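LPXTG-motif cell wall anchor domain protein (Mobiluncus mulieris, PDB 5U5O) is a giant bacterial surface adhesin, here represented by two Ig-like domains with internal cross-links, and probably serves to attach the cell to its surroundings. Local coordinates at residues 169-174 with 280-285; 8-13 with 28-33; 44-49 with 66-71; 34-39 with 90-95. All coordinates share one frame; numbering follows the deposited sequence. Where two conformers were deposited one is given.

Interaction 1: residues 169-174 with 280-285; sequences GSLKLT and ANVEVT
Two parallel strands of an Ig-like beta-sandwich domain, 169-174 and 281-285, run in step at 14° to each other, their axes 4.7 Å apart at closest approach. The face bearing Leu171, Leu173, Val282 and Val284 turns into the sandwich. Leu171 holds CG anti to the backbone N (chi1 179°), which lets CD1 reach over the strand gap and settle in the notch between two valines: it lies 3.8 Å from Val282 CG1 and 3.7 Å from Val284 CG2. Leu173, with nearly the same torsions, sends its own CD1 obliquely against Val284 CG1, so Val284 is wedged between the two leucines. Strand 226-232 of the facing sheet closes over these bumps through Ile230 and through Cys228, which is disulfide-bonded to Cys200.

The reverse face is polar. Lys172 and Glu283 lie side by side in a long salt bridge, and a water links Thr174 OG1 to the carbonyl of Val284. Backbone bonds straighten toward the middle, where Val284 N points at Lys172 O with an angle of 174° at the hydrogen. Ser170 OG sits in the crowded position between N and the carbonyl carbon and donates in plane to a lone pair of Asn281 OD1, 2.7 Å away.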
loop_
_atom_site.group_PDB
_atom_site.type_symbol
_atom_site.label_atom_id
_atom_site.label_comp_id
_atom_site.label_asym_id
_atom_site.label_seq_id
_atom_site.Cartn_x
_atom_site.Cartn_y
_atom_site.Cartn_z
ATOM N N GLY A 169 -8.672 7.748 -0.790
ATOM C CA GLY A 169 -9.896 8.522 -0.886
ATOM C C GLY A 169 -9.624 10.011 -0.969
ATOM O O GLY A 169 -8.460 10.439 -1.122
ATOM N N SER A 170 -10.708 10.800 -0.837
ATOM C CA SER A 170 -10.591 12.250 -0.917
ATOM C C SER A 170 -11.737 12.898 -0.160
ATOM O O SER A 170 -12.762 12.256 0.137
ATOM C CB SER A 170 -10.632 12.733 -2.364
ATOM O OG SER A 170 -11.887 12.439 -2.990
ATOM N N LEU A 171 -11.552 14.174 0.120
ATOM C CA LEU A 171 -12.537 14.984 0.812
ATOM C C LEU A 171 -12.716 16.278 0.074
ATOM O O LEU A 171 -11.793 17.091 -0.023
ATOM C CB LEU A 171 -12.094 15.239 2.241
ATOM C CG LEU A 171 -13.006 16.104 3.123
ATOM C CD1 LEU A 171 -14.445 15.619 3.219
ATOM C CD2 LEU A 171 -12.375 16.157 4.501
ATOM N N LYS A 172 -13.946 16.501 -0.402
ATOM C CA LYS A 172 -14.340 17.756 -1.004
ATOM C C LYS A 172 -15.124 18.531 0.028
ATOM O O LYS A 172 -16.016 17.966 0.680
ATOM C CB LYS A 172 -15.207 17.539 -2.244
ATOM C CG LYS A 172 -15.570 18.831 -2.967
ATOM C CD LYS A 172 -16.658 18.640 -4.010
ATOM C CE LYS A 172 -16.183 17.783 -5.163
ATOM N NZ LYS A 172 -17.114 17.849 -6.320
ATOM N N LEU A 173 -14.862 19.813 0.133
ATOM C CA LEU A 173 -15.578 20.709 1.046
ATOM C C LEU A 173 -16.092 21.848 0.210
ATOM O O LEU A 173 -15.350 22.491 -0.504
ATOM C CB LEU A 173 -14.618 21.246 2.127
ATOM C CG LEU A 173 -15.262 22.226 3.121
ATOM C CD1 LEU A 173 -16.412 21.599 3.925
ATOM C CD2 LEU A 173 -14.180 22.803 4.028
ATOM N N THR A 174 -17.388 22.136 0.353
ATOM C CA THR A 174 -18.083 23.252 -0.304
ATOM C C THR A 174 -18.643 24.164 0.792
ATOM O O THR A 174 -19.120 23.664 1.818
ATOM C CB THR A 174 -19.237 22.729 -1.182
ATOM O OG1 THR A 174 -18.714 21.853 -2.180
ATOM C CG2 THR A 174 -19.995 23.852 -1.889
ATOM N N ALA A 280 -15.453 6.315 -0.228
ATOM C CA ALA A 280 -14.040 6.783 -0.237
ATOM C C ALA A 280 -13.840 8.249 -0.683
ATOM O O ALA A 280 -12.952 8.915 -0.148
ATOM C CB ALA A 280 -13.166 5.861 -1.080
ATOM N N ASN A 281 -14.626 8.730 -1.660
ATOM C CA ASN A 281 -14.572 10.139 -2.099
ATOM C C ASN A 281 -15.732 10.894 -1.497
ATOM O O ASN A 281 -16.872 10.836 -1.987
ATOM C CB ASN A 281 -14.549 10.243 -3.614
ATOM C CG ASN A 281 -13.326 9.547 -4.205
ATOM O OD1 ASN A 281 -12.183 9.896 -3.889
ATOM N ND2 ASN A 281 -13.554 8.538 -5.025
ATOM N N VAL A 282 -15.474 11.480 -0.347
ATOM C CA VAL A 282 -16.487 12.082 0.497
ATOM C C VAL A 282 -16.662 13.533 0.085
ATOM O O VAL A 282 -15.661 14.206 -0.247
ATOM C CB VAL A 282 -16.047 11.954 1.978
ATOM C CG1 VAL A 282 -16.950 12.738 2.912
ATOM C CG2 VAL A 282 -15.944 10.492 2.388
ATOM N N GLU A 283 -17.919 14.018 0.126
ATOM C CA GLU A 283 -18.199 15.408 -0.179
ATOM C C GLU A 283 -19.006 16.035 0.957
ATOM O O GLU A 283 -20.144 15.592 1.223
ATOM C CB GLU A 283 -18.955 15.531 -1.497
ATOM C CG GLU A 283 -18.298 14.823 -2.671
ATOM C CD GLU A 283 -19.231 14.697 -3.850
ATOM O OE1 GLU A 283 -19.509 15.722 -4.506
ATOM O OE2 GLU A 283 -19.699 13.572 -4.111
ATOM N N VAL A 284 -18.443 17.034 1.618
ATOM C CA VAL A 284 -19.077 17.711 2.747
ATOM C C VAL A 284 -19.426 19.124 2.352
ATOM O O VAL A 284 -18.690 19.786 1.602
ATOM C CB VAL A 284 -18.119 17.699 3.969
ATOM C CG1 VAL A 284 -18.620 18.587 5.102
ATOM C CG2 VAL A 284 -17.903 16.288 4.483
ATOM N N THR A 285 -20.580 19.616 2.826
ATOM C CA THR A 285 -20.921 21.015 2.710
ATOM C C THR A 285 -20.970 21.619 4.095
ATOM O O THR A 285 -21.588 21.027 5.000
ATOM C CB THR A 285 -22.270 21.171 1.980
ATOM O OG1 THR A 285 -22.125 20.675 0.650
ATOM C CG2 THR A 285 -22.720 22.637 1.914
HETATM O O HOH W 1 -14.308 13.651 -2.630
HETATM O O HOH W 2 -18.732 19.361 -1.236
#

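Interaction 2: residues 8-13 with 28-33; sequences YATVDK and TIKDTV
Residues 8-10 belong to strand 4-10, the outermost strand of a four-stranded antiparallel sheet in the T-Q ester bond domain, and pair with strand 28-33 at 159° between their directions. Tyr8 opens the pairing as a hydrogen-bonded partner of Thr32: Tyr8 N gives a 2.8 Å bond to Thr32 O, and Thr32 N returns one to Tyr8 O from above the carbonyl plane. The phenol ring leads off from the neighbouring strand, so Tyr8 meets it mainly through its backbone.

Ala9 turns to the other face, which packs inward; its CB touches Ile29 CG2, and Val122 of strand 118-127 lies against both residues. Ala9 CA also directs its hydrogen at Lys30 O, and the Ala9 backbone bonds in addition to Ser159 of strand 150-178.

Thr10 forms the second hydrogen-bonded pair, with Lys30. Thr10 N to Lys30 O is fairly straight, whereas Lys30 N approaches Thr10 O nearly along the C=O axis and bends to 135° at the hydrogen. Thr10 OG1, held between N and the carbonyl carbon (chi1 54°), lies alongside the extended Lys30 chain, 3.6 Å from Lys30 CB. A water gathers Thr10 OG1, Tyr8 O and Thr32 OG1, the last at 2.7 Å.

At Val11 the contact passes to side chains: those of Val11 and Ile29 cross obliquely, CG2 of Val11 lying 3.6 Å from CG1 of Ile29. Asp12 then leaves the pairing, and a second water accepts from Asp12 N and donates to Thr28 O at 2.8 Å.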
loop_
_atom_site.group_PDB
_atom_site.type_symbol
_atom_site.label_atom_id
_atom_site.label_comp_id
_atom_site.label_asym_id
_atom_site.label_seq_id
_atom_site.Cartn_x
_atom_site.Cartn_y
_atom_site.Cartn_z
ATOM N N TYR A 8 12.409 -14.008 -10.309
ATOM C CA TYR A 8 11.613 -12.881 -10.802
ATOM C C TYR A 8 10.218 -13.014 -10.198
ATOM O O TYR A 8 9.569 -14.040 -10.365
ATOM C CB TYR A 8 11.541 -12.909 -12.316
ATOM C CG TYR A 8 10.692 -11.806 -12.915
ATOM C CD1 TYR A 8 11.065 -10.465 -12.770
ATOM C CD2 TYR A 8 9.522 -12.088 -13.636
ATOM C CE1 TYR A 8 10.309 -9.435 -13.317
ATOM C CE2 TYR A 8 8.769 -11.058 -14.199
ATOM C CZ TYR A 8 9.159 -9.735 -14.030
ATOM O OH TYR A 8 8.414 -8.711 -14.580
ATOM N N ALA A 9 9.840 -12.007 -9.434
ATOM C CA ALA A 9 8.556 -12.029 -8.709
ATOM C C ALA A 9 7.483 -11.218 -9.415
ATOM O O ALA A 9 7.744 -10.095 -9.831
ATOM C CB ALA A 9 8.767 -11.491 -7.319
ATOM N N THR A 10 6.277 -11.784 -9.528
ATOM C CA THR A 10 5.137 -11.069 -10.091
ATOM C C THR A 10 3.886 -11.406 -9.296
ATOM O O THR A 10 3.852 -12.398 -8.567
ATOM C CB THR A 10 4.889 -11.432 -11.563
ATOM O OG1 THR A 10 4.778 -12.850 -11.690
ATOM C CG2 THR A 10 6.014 -10.954 -12.437
ATOM N N VAL A 11 2.878 -10.546 -9.419
ATOM C CA VAL A 11 1.522 -10.833 -8.942
ATOM C C VAL A 11 0.602 -10.525 -10.118
ATOM O O VAL A 11 0.566 -9.391 -10.582
ATOM C CB VAL A 11 1.121 -9.997 -7.705
ATOM C CG1 VAL A 11 -0.366 -10.171 -7.385
ATOM C CG2 VAL A 11 1.933 -10.387 -6.490
ATOM N N ASP A 12 -0.104 -11.539 -10.621
ATOM C CA ASP A 12 -0.990 -11.399 -11.796
ATOM C C ASP A 12 -0.251 -10.740 -12.961
ATOM O O ASP A 12 -0.772 -9.819 -13.580
ATOM C CB ASP A 12 -2.279 -10.632 -11.446
ATOM C CG ASP A 12 -3.163 -11.386 -10.489
ATOM O OD1 ASP A 12 -3.054 -12.624 -10.353
ATOM O OD2 ASP A 12 -4.001 -10.724 -9.872
ATOM N N LYS A 13 0.978 -11.197 -13.211
ATOM C CA LYS A 13 1.851 -10.667 -14.286
ATOM C C LYS A 13 2.476 -9.292 -14.059
ATOM O O LYS A 13 3.242 -8.851 -14.913
ATOM C CB LYS A 13 1.174 -10.674 -15.671
ATOM C CG LYS A 13 0.437 -11.946 -16.020
ATOM C CD LYS A 13 0.045 -11.941 -17.483
ATOM C CE LYS A 13 -0.459 -13.302 -17.899
ATOM N NZ LYS A 13 -0.903 -13.308 -19.307
ATOM N N THR A 28 -1.256 -13.984 -4.319
ATOM C CA THR A 28 -0.269 -14.984 -4.671
ATOM C C THR A 28 0.845 -14.326 -5.458
ATOM O O THR A 28 0.618 -13.767 -6.538
ATOM C CB THR A 28 -0.871 -16.113 -5.505
ATOM O OG1 THR A 28 -1.861 -16.788 -4.722
ATOM C CG2 THR A 28 0.207 -17.125 -5.908
ATOM N N ILE A 29 2.045 -14.378 -4.883
ATOM C CA ILE A 29 3.269 -13.961 -5.561
ATOM C C ILE A 29 3.784 -15.179 -6.348
ATOM O O ILE A 29 4.064 -16.235 -5.758
ATOM C CB ILE A 29 4.298 -13.409 -4.560
ATOM C CG1 ILE A 29 3.899 -12.026 -4.025
ATOM C CG2 ILE A 29 5.661 -13.256 -5.232
ATOM C CD1 ILE A 29 2.620 -11.956 -3.212
ATOM N N LYS A 30 3.819 -15.053 -7.673
ATOM C CA LYS A 30 4.518 -16.012 -8.524
ATOM C C LYS A 30 6.027 -15.746 -8.422
ATOM O O LYS A 30 6.519 -14.678 -8.793
ATOM C CB LYS A 30 4.078 -15.876 -9.967
ATOM C CG LYS A 30 4.618 -16.975 -10.870
ATOM C CD LYS A 30 4.343 -16.609 -12.304
ATOM C CE LYS A 30 4.698 -17.726 -13.252
ATOM N NZ LYS A 30 4.212 -17.420 -14.625
ATOM N N ASP A 31 6.733 -16.755 -7.926
ATOM C CA ASP A 31 8.190 -16.703 -7.744
ATOM C C ASP A 31 8.806 -17.577 -8.840
ATOM O O ASP A 31 8.817 -18.787 -8.731
ATOM C CB ASP A 31 8.463 -17.208 -6.350
ATOM C CG ASP A 31 9.940 -17.406 -6.049
ATOM O OD1 ASP A 31 10.855 -16.929 -6.806
ATOM O OD2 ASP A 31 10.121 -18.014 -4.973
ATOM N N THR A 32 9.164 -16.928 -9.942
ATOM C CA THR A 32 9.797 -17.626 -11.059
ATOM C C THR A 32 11.281 -17.783 -10.728
ATOM O O THR A 32 11.989 -16.798 -10.580
ATOM C CB THR A 32 9.590 -16.896 -12.387
ATOM O OG1 THR A 32 8.189 -16.821 -12.650
ATOM C CG2 THR A 32 10.215 -17.621 -13.541
ATOM N N VAL A 33 11.687 -19.032 -10.574
ATOM C CA VAL A 33 13.047 -19.379 -10.122
ATOM C C VAL A 33 13.943 -19.738 -11.302
ATOM O O VAL A 33 13.586 -20.514 -12.160
ATOM C CB VAL A 33 12.964 -20.537 -9.124
ATOM C CG1 VAL A 33 14.365 -20.858 -8.601
ATOM C CG2 VAL A 33 11.992 -20.203 -7.974
HETATM O O HOH W 3 7.193 -14.368 -11.908
HETATM O O HOH W 4 0.268 -14.135 -9.289
#

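Interaction 3: residues 44-49 with 66-71; sequences YAIAGQ and AATTVK
A beta hairpin joins strands 44-49 and 66-71, whose directions differ by 148°. Three hydrogen-bonded pairs, Tyr44 with Val70, Ile46 with Thr68 and Gly48 with Ala66, give six backbone bonds. The shortest include Gly48 N to Ala66 O at 2.8 Å; in the central pair both donors lie nearly along the C=O axes.

Between them the non-hydrogen-bonded pairs draw close, with Ala47 CA 4.1 Å from Ala67 CA. The small methyls there meet at 4.1 Å, CB of Ala47 to CB of Ala67, and CA-H groups point at carbonyl oxygens.

Within the Ig-like T-Q ester bond domain, strand 118-127 flanks 44-49 on its other edge, while Met99 of strand 94-104 packs against the face of Ile46 and Thr68. Ile46 carries that face. Its CG1 takes the crowded position between N and the carbonyl carbon (chi1 53°) and lies alongside Thr68, 3.7 Å from Thr68 CG2. The anti chi2 extends CD1 obliquely across to Val70 CG2, also 3.7 Å away.

Tyr44, with CG anti to the carbonyl carbon, presents its ring edge to Val70 O and bonds through OH to the backbone N of Glu39.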
loop_
_atom_site.group_PDB
_atom_site.type_symbol
_atom_site.label_atom_id
_atom_site.label_comp_id
_atom_site.label_asym_id
_atom_site.label_seq_id
_atom_site.Cartn_x
_atom_site.Cartn_y
_atom_site.Cartn_z
ATOM N N TYR A 44 17.669 -31.017 -6.898
ATOM C CA TYR A 44 17.947 -29.940 -5.966
ATOM C C TYR A 44 16.692 -29.654 -5.150
ATOM O O TYR A 44 15.559 -30.005 -5.562
ATOM C CB TYR A 44 18.286 -28.665 -6.734
ATOM C CG TYR A 44 19.530 -28.796 -7.574
ATOM C CD1 TYR A 44 19.495 -29.389 -8.823
ATOM C CD2 TYR A 44 20.745 -28.266 -7.147
ATOM C CE1 TYR A 44 20.646 -29.521 -9.600
ATOM C CE2 TYR A 44 21.889 -28.373 -7.931
ATOM C CZ TYR A 44 21.832 -28.993 -9.156
ATOM O OH TYR A 44 22.948 -29.159 -9.959
ATOM N N ALA A 45 16.876 -29.038 -3.990
ATOM C CA ALA A 45 15.753 -28.440 -3.258
ATOM C C ALA A 45 15.869 -26.937 -3.396
ATOM O O ALA A 45 16.953 -26.353 -3.332
ATOM C CB ALA A 45 15.757 -28.835 -1.789
ATOM N N ILE A 46 14.714 -26.302 -3.577
ATOM C CA ILE A 46 14.597 -24.854 -3.599
ATOM C C ILE A 46 13.644 -24.370 -2.525
ATOM O O ILE A 46 12.626 -25.045 -2.238
ATOM C CB ILE A 46 14.221 -24.301 -4.999
ATOM C CG1 ILE A 46 12.972 -24.978 -5.573
ATOM C CG2 ILE A 46 15.442 -24.430 -5.920
ATOM C CD1 ILE A 46 12.469 -24.287 -6.819
ATOM N N ALA A 47 13.923 -23.212 -1.953
ATOM C CA ALA A 47 13.006 -22.587 -0.975
ATOM C C ALA A 47 12.917 -21.132 -1.269
ATOM O O ALA A 47 13.925 -20.476 -1.614
ATOM C CB ALA A 47 13.525 -22.788 0.434
ATOM N N GLY A 48 11.714 -20.602 -1.106
ATOM C CA GLY A 48 11.451 -19.187 -1.231
ATOM C C GLY A 48 10.736 -18.655 0.004
ATOM O O GLY A 48 9.961 -19.384 0.652
ATOM N N GLN A 49 10.976 -17.383 0.306
ATOM C CA GLN A 49 10.278 -16.663 1.371
ATOM C C GLN A 49 9.948 -15.272 0.901
ATOM O O GLN A 49 10.715 -14.650 0.178
ATOM C CB GLN A 49 11.095 -16.567 2.663
ATOM C CG GLN A 49 11.678 -17.873 3.152
ATOM C CD GLN A 49 12.975 -18.250 2.444
ATOM O OE1 GLN A 49 13.831 -17.392 2.162
ATOM N NE2 GLN A 49 13.131 -19.535 2.152
ATOM N N ALA A 66 7.739 -21.232 0.843
ATOM C CA ALA A 66 7.490 -22.409 0.012
ATOM C C ALA A 66 8.781 -23.161 -0.201
ATOM O O ALA A 66 9.852 -22.547 -0.318
ATOM C CB ALA A 66 6.949 -22.016 -1.347
ATOM N N ALA A 67 8.709 -24.482 -0.319
ATOM C CA ALA A 67 9.911 -25.293 -0.619
ATOM C C ALA A 67 9.481 -26.494 -1.414
ATOM O O ALA A 67 8.335 -26.943 -1.291
ATOM C CB ALA A 67 10.618 -25.711 0.662
ATOM N N THR A 68 10.374 -26.993 -2.257
ATOM C CA THR A 68 10.102 -28.163 -3.098
ATOM C C THR A 68 11.410 -28.725 -3.638
ATOM O O THR A 68 12.469 -28.122 -3.445
ATOM C CB THR A 68 9.149 -27.817 -4.272
ATOM O OG1 THR A 68 8.759 -29.012 -4.969
ATOM C CG2 THR A 68 9.770 -26.827 -5.262
ATOM N N THR A 69 11.337 -29.875 -4.301
ATOM C CA THR A 69 12.471 -30.445 -5.003
ATOM C C THR A 69 12.260 -30.311 -6.500
ATOM O O THR A 69 11.110 -30.294 -6.973
ATOM C CB THR A 69 12.725 -31.907 -4.625
ATOM O OG1 THR A 69 11.512 -32.639 -4.713
ATOM C CG2 THR A 69 13.287 -32.005 -3.220
ATOM N N VAL A 70 13.374 -30.199 -7.230
ATOM C CA VAL A 70 13.385 -30.014 -8.681
ATOM C C VAL A 70 14.453 -30.912 -9.294
ATOM O O VAL A 70 15.624 -30.810 -8.929
ATOM C CB VAL A 70 13.747 -28.570 -9.065
ATOM C CG1 VAL A 70 13.880 -28.435 -10.576
ATOM C CG2 VAL A 70 12.724 -27.581 -8.528
ATOM N N LYS A 71 14.064 -31.776 -10.220
ATOM C CA LYS A 71 15.007 -32.584 -10.977
ATOM C C LYS A 71 15.239 -31.854 -12.277
ATOM O O LYS A 71 14.362 -31.708 -13.109
ATOM C CB LYS A 71 14.499 -33.998 -11.206
ATOM C CG LYS A 71 15.602 -34.879 -11.794
ATOM C CD LYS A 71 15.194 -36.339 -11.867
ATOM C CE LYS A 71 16.354 -37.185 -12.353
ATOM N NZ LYS A 71 15.986 -38.617 -12.357
#

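Interaction 4: residues 34-39 with 90-95; sequences RLYNVE and EDVKVY
Where strand 34-36 meets the start of strand 94-104, one end of the contact is tightly packed and the other is bridged by water. On the packed side Leu35 and Tyr95 form a hydrogen-bonded pair, both bonds at 168° at the hydrogen; Leu35 N lies 2.7 Å from Tyr95 O. Val94 fills the space between two side chains on the opposite face. Its CG1 sits 3.4 Å above the Arg34 guanidinium plane, toward the rim, while its CG2 meets the Tyr36 ring at the edge, 3.9 Å from Tyr36 CD1. Bends at chi2 and chi3 fold the arginine over Val94, and salt bridges to Glu84 and Glu96 hold its charged end. Val38 CG2 comes up to Tyr95 CD1 at 3.5 Å, the two side chains sliding past each other in opposite directions.

Toward solvent, Asn37 takes over as the strand ends, with positive phi (60°). Its N bonds to Lys93 O at 2.8 Å, and its OD1 accepts Lys93 N at 3.0 Å from above the carbonyl plane, so one asparagine grips both backbone polar groups of Lys93. Beyond it two waters carry the contact: one joins Asn37 ND2 to OD1 of Asp91, whose OD2 forms a salt bridge with Lys1; the other joins Asn37 OD1 to Asp91 O. Antiparallel pairing ends at Tyr36-Val94; Asn37 N and OD1 continue the bonding into a loop of the Ig-like domain.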
loop_
_atom_site.group_PDB
_atom_site.type_symbol
_atom_site.label_atom_id
_atom_site.label_comp_id
_atom_site.label_asym_id
_atom_site.label_seq_id
_atom_site.Cartn_x
_atom_site.Cartn_y
_atom_site.Cartn_z
ATOM N N ARG A 34 15.104 -19.083 -11.329
ATOM C CA ARG A 34 16.098 -19.245 -12.399
ATOM C C ARG A 34 17.337 -19.930 -11.800
ATOM O O ARG A 34 17.953 -19.391 -10.883
ATOM C CB ARG A 34 16.444 -17.873 -12.969
ATOM C CG ARG A 34 15.253 -17.007 -13.364
ATOM C CD ARG A 34 14.796 -17.297 -14.774
ATOM N NE ARG A 34 15.716 -16.736 -15.787
ATOM C CZ ARG A 34 15.524 -16.792 -17.104
ATOM N NH1 ARG A 34 14.419 -17.359 -17.587
ATOM N NH2 ARG A 34 16.404 -16.272 -17.963
ATOM N N LEU A 35 17.602 -21.133 -12.291
ATOM C CA LEU A 35 18.735 -21.920 -11.811
ATOM C C LEU A 35 19.873 -21.829 -12.811
ATOM O O LEU A 35 19.700 -22.093 -13.989
ATOM C CB LEU A 35 18.354 -23.364 -11.630
ATOM C CG LEU A 35 17.154 -23.621 -10.709
ATOM C CD1 LEU A 35 16.827 -25.106 -10.634
ATOM C CD2 LEU A 35 17.344 -23.064 -9.308
ATOM N N TYR A 36 21.066 -21.444 -12.318
ATOM C CA TYR A 36 22.238 -21.109 -13.171
ATOM C C TYR A 36 23.315 -22.175 -13.062
ATOM O O TYR A 36 23.720 -22.484 -11.952
ATOM C CB TYR A 36 22.823 -19.760 -12.769
ATOM C CG TYR A 36 21.810 -18.651 -12.711
ATOM C CD1 TYR A 36 21.003 -18.376 -13.805
ATOM C CD2 TYR A 36 21.678 -17.885 -11.585
ATOM C CE1 TYR A 36 20.075 -17.358 -13.770
ATOM C CE2 TYR A 36 20.718 -16.866 -11.519
ATOM C CZ TYR A 36 19.953 -16.609 -12.637
ATOM O OH TYR A 36 18.989 -15.600 -12.589
ATOM N N ASN A 37 23.625 -22.788 -14.196
ATOM C CA ASN A 37 24.787 -23.723 -14.257
ATOM C C ASN A 37 24.619 -24.887 -13.291
ATOM O O ASN A 37 25.594 -25.361 -12.688
ATOM C CB ASN A 37 26.131 -22.986 -14.083
ATOM C CG ASN A 37 26.437 -22.133 -15.266
ATOM O OD1 ASN A 37 25.970 -22.376 -16.374
ATOM N ND2 ASN A 37 27.339 -21.174 -15.071
ATOM N N VAL A 38 23.385 -25.397 -13.209
ATOM C CA VAL A 38 23.062 -26.595 -12.477
ATOM C C VAL A 38 23.205 -27.786 -13.402
ATOM O O VAL A 38 23.307 -27.638 -14.622
ATOM C CB VAL A 38 21.627 -26.530 -11.878
ATOM C CG1 VAL A 38 21.623 -25.632 -10.660
ATOM C CG2 VAL A 38 20.568 -26.077 -12.891
ATOM N N GLU A 39 23.187 -28.976 -12.823
ATOM C CA GLU A 39 23.461 -30.198 -13.566
ATOM C C GLU A 39 22.144 -30.912 -13.918
ATOM O O GLU A 39 21.378 -31.297 -13.032
ATOM C CB GLU A 39 24.354 -31.124 -12.740
ATOM C CG GLU A 39 24.731 -32.402 -13.461
ATOM C CD GLU A 39 25.765 -33.227 -12.693
ATOM O OE1 GLU A 39 26.774 -32.663 -12.198
ATOM O OE2 GLU A 39 25.572 -34.453 -12.601
ATOM N N GLU A 90 28.466 -15.247 -20.580
ATOM C CA GLU A 90 27.590 -15.308 -21.745
ATOM C C GLU A 90 27.094 -16.715 -22.038
ATOM O O GLU A 90 26.040 -16.874 -22.650
ATOM C CB GLU A 90 28.255 -14.660 -22.972
ATOM C CG GLU A 90 28.196 -13.138 -22.883
ATOM C CD GLU A 90 28.500 -12.405 -24.177
ATOM O OE1 GLU A 90 29.226 -12.949 -25.038
ATOM O OE2 GLU A 90 28.007 -11.260 -24.321
ATOM N N ASP A 91 27.833 -17.723 -21.575
ATOM C CA ASP A 91 27.462 -19.125 -21.733
ATOM C C ASP A 91 26.704 -19.724 -20.559
ATOM O O ASP A 91 26.529 -20.945 -20.516
ATOM C CB ASP A 91 28.715 -19.981 -22.039
ATOM C CG ASP A 91 29.666 -20.098 -20.856
ATOM O OD1 ASP A 91 29.486 -19.416 -19.831
ATOM O OD2 ASP A 91 30.668 -20.852 -20.968
ATOM N N VAL A 92 26.239 -18.898 -19.613
ATOM C CA VAL A 92 25.445 -19.428 -18.504
ATOM C C VAL A 92 24.239 -20.236 -18.994
ATOM O O VAL A 92 23.565 -19.828 -19.934
ATOM C CB VAL A 92 25.009 -18.312 -17.520
ATOM C CG1 VAL A 92 24.049 -17.316 -18.154
ATOM C CG2 VAL A 92 24.414 -18.894 -16.252
ATOM N N LYS A 93 24.038 -21.391 -18.379
ATOM C CA LYS A 93 22.906 -22.251 -18.682
ATOM C C LYS A 93 21.855 -21.978 -17.620
ATOM O O LYS A 93 22.081 -22.128 -16.431
ATOM C CB LYS A 93 23.307 -23.721 -18.710
ATOM C CG LYS A 93 24.245 -24.023 -19.880
ATOM C CD LYS A 93 24.720 -25.468 -19.889
ATOM C CE LYS A 93 25.833 -25.696 -20.902
ATOM N NZ LYS A 93 25.356 -25.611 -22.306
ATOM N N VAL A 94 20.653 -21.585 -18.078
ATOM C CA VAL A 94 19.531 -21.169 -17.197
ATOM C C VAL A 94 18.378 -22.150 -17.327
ATOM O O VAL A 94 17.995 -22.473 -18.432
ATOM C CB VAL A 94 19.054 -19.750 -17.508
ATOM C CG1 VAL A 94 18.019 -19.300 -16.481
ATOM C CG2 VAL A 94 20.214 -18.773 -17.556
ATOM N N TYR A 95 17.964 -22.666 -16.185
ATOM C CA TYR A 95 16.817 -23.560 -16.106
ATOM C C TYR A 95 15.760 -22.920 -15.217
ATOM O O TYR A 95 16.052 -22.493 -14.105
ATOM C CB TYR A 95 17.223 -24.899 -15.541
ATOM C CG TYR A 95 18.280 -25.584 -16.371
ATOM C CD1 TYR A 95 19.633 -25.277 -16.211
ATOM C CD2 TYR A 95 17.939 -26.526 -17.339
ATOM C CE1 TYR A 95 20.601 -25.901 -16.980
ATOM C CE2 TYR A 95 18.926 -27.157 -18.103
ATOM C CZ TYR A 95 20.255 -26.832 -17.917
ATOM O OH TYR A 95 21.209 -27.452 -18.683
HETATM O O HOH W 5 28.547 -19.452 -17.106
HETATM O O HOH W 6 27.589 -22.770 -18.645
#

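Overall arrangement
Interactions 2, 3 and 4 cluster in the T-Q ester bond domain, whereas interaction 1 lies in the DUF5979 domain, with centres about 37 to 55 Å from theirs. Interactions 2 and 4 share strand 26-36, which lies between 4-10 (interaction 2) and 94-104 (interaction 4); their centres are about 20 Å apart. Interaction 3 belongs to the other sheet and packs on both: Val33 meets Ile46, and Leu35 also meets Ile46. Along the chain interaction 2 closes first, then 4 with 3 nested in its loop, then 1. Strand 150-178, interrupted by a bulge or short loop, runs from the first domain into interaction 1 and so connects the two, consistent with an elongated adhesin stalk.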